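Spore coat polysaccharide biosynthesis protein SpsE (Bacillus subtilis, PDB 1VLI) probably acts as an N-acylneuraminate-9-phosphate synthase of the NeuB family, in the pathway that builds the spore coat polysaccharide. Local coordinates at residues Ala233-Val238 with Arg277-Glu282. Numbering follows the deposited sequence.
Sequences APCAAV and RKTEAE
Thr-279 reaches from its helix into the notch between Cys-235 and Val-238, one turn apart on the facing helix. Its CB points at that helix and forks there. The hydroxyl branch lies beside the threonine's own backbone N (chi1 -63°), and OG1 comes to 3.5 Å from SG of Cys-235 and 3.7 Å from its CB; the same OG1 is hydrogen-bonded to the carbonyl oxygen of Gly-275, one turn back. The methyl branch turns toward Val-238: CG2 sits 3.9 Å from the backbone O of Cys-235 and equally close to CG1 of Val-238, where the two side chains cross obliquely. The two helices belong to the outer layer of a TIM barrel. Helix 232-239 packs on strands 220-225 and 244-248, the latter partly through Val-238 on Ile-245, while the long helix 266-285 follows the last strand, and the pair run roughly parallel, their axes 9.5 Å apart at an angle of 26°. Putting an alanine at Thr-279 would probably open a gap beside Val-238 CG1 and leave the carbonyl of Gly-275 without the hydroxyl bonded to it. The same CG1, swung anti to the backbone N of Val-238 (chi1 162°), also meets CG of Glu-280 at 4.2 Å, the two side chains crossing at about a right angle. Beyond that CG the glutamate extends to its carboxylate, where OE1 forms a salt bridge with NH1 of Arg-277, met on the syn side at 2.8 Å and nearly in the guanidinium plane, and OE2 accepts a hydrogen bond from the backbone N of Val-29.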
# COMPACT_ATOMS: atom_id res chain seq x y z
N ALA A 233 -11.14 0.13 16.78
CA ALA A 233 -10.62 -0.84 15.83
C ALA A 233 -9.10 -1.08 15.94
O ALA A 233 -8.70 -2.25 15.84
CB ALA A 233 -11.03 -0.51 14.41
N PRO A 234 -8.25 -0.03 16.12
CA PRO A 234 -6.81 -0.28 16.39
C PRO A 234 -6.57 -1.29 17.54
O PRO A 234 -5.86 -2.28 17.35
CB PRO A 234 -6.21 1.14 16.68
CG PRO A 234 -7.13 2.09 15.92
CD PRO A 234 -8.55 1.41 16.02
N CYS A 235 -7.16 -1.06 18.70
CA CYS A 235 -6.96 -1.94 19.85
C CYS A 235 -7.54 -3.35 19.67
O CYS A 235 -6.92 -4.33 20.07
CB CYS A 235 -7.55 -1.32 21.10
SG CYS A 235 -6.61 0.12 21.66
N ALA A 236 -8.73 -3.44 19.08
CA ALA A 236 -9.34 -4.75 18.84
C ALA A 236 -8.43 -5.54 17.90
O ALA A 236 -8.14 -6.70 18.15
CB ALA A 236 -10.72 -4.59 18.27
N ALA A 237 -7.92 -4.89 16.86
CA ALA A 237 -6.98 -5.52 15.92
C ALA A 237 -5.73 -6.06 16.64
O ALA A 237 -5.33 -7.21 16.39
CB ALA A 237 -6.57 -4.54 14.84
N VAL A 238 -5.14 -5.21 17.50
CA VAL A 238 -3.94 -5.57 18.24
C VAL A 238 -4.22 -6.79 19.11
O VAL A 238 -3.43 -7.74 19.15
CB VAL A 238 -3.44 -4.38 19.12
CG1 VAL A 238 -2.47 -4.83 20.24
CG2 VAL A 238 -2.79 -3.34 18.24
N ARG A 277 -0.60 0.59 23.22
CA ARG A 277 0.51 0.21 24.06
C ARG A 277 0.02 -0.38 25.36
O ARG A 277 0.68 -1.23 25.95
CB ARG A 277 1.41 1.43 24.32
CG ARG A 277 2.18 1.89 23.07
CD ARG A 277 3.32 0.97 22.65
NE ARG A 277 4.01 1.47 21.46
CZ ARG A 277 4.15 0.79 20.32
NH1 ARG A 277 3.66 -0.45 20.19
NH2 ARG A 277 4.79 1.35 19.30
N LYS A 278 -1.15 0.08 25.81
CA LYS A 278 -1.79 -0.42 27.01
C LYS A 278 -2.32 -1.82 26.74
O LYS A 278 -2.13 -2.73 27.55
CB LYS A 278 -2.92 0.51 27.45
CG LYS A 278 -3.86 -0.04 28.54
CD LYS A 278 -5.04 0.90 28.69
CE LYS A 278 -5.43 1.02 30.14
NZ LYS A 278 -4.46 1.96 30.78
N THR A 279 -2.98 -1.97 25.59
CA THR A 279 -3.53 -3.23 25.16
C THR A 279 -2.41 -4.25 25.08
O THR A 279 -2.63 -5.42 25.40
CB THR A 279 -4.18 -3.07 23.78
OG1 THR A 279 -5.28 -2.16 23.90
CG2 THR A 279 -4.82 -4.38 23.30
N GLU A 280 -1.20 -3.81 24.69
CA GLU A 280 -0.08 -4.75 24.52
C GLU A 280 0.37 -5.29 25.85
O GLU A 280 0.63 -6.50 25.98
CB GLU A 280 1.11 -4.10 23.82
CG GLU A 280 1.07 -4.11 22.29
CD GLU A 280 2.18 -3.25 21.69
OE1 GLU A 280 2.14 -2.01 21.87
OE2 GLU A 280 3.08 -3.80 21.04
N ALA A 281 0.47 -4.38 26.82
CA ALA A 281 0.90 -4.68 28.19
C ALA A 281 -0.16 -5.46 28.98
O ALA A 281 0.19 -6.26 29.94
CB ALA A 281 1.30 -3.37 28.93
N GLU A 282 -1.45 -5.21 28.61
CA GLU A 282 -2.56 -5.96 29.19
C GLU A 282 -2.47 -7.40 28.74
O GLU A 282 -2.73 -8.32 29.52
CB GLU A 282 -3.90 -5.36 28.76
CG GLU A 282 -4.34 -4.16 29.78
CD GLU A 282 -5.65 -3.54 29.25
OE1 GLU A 282 -6.15 -3.88 27.86
OE2 GLU A 282 -6.21 -2.70 30.25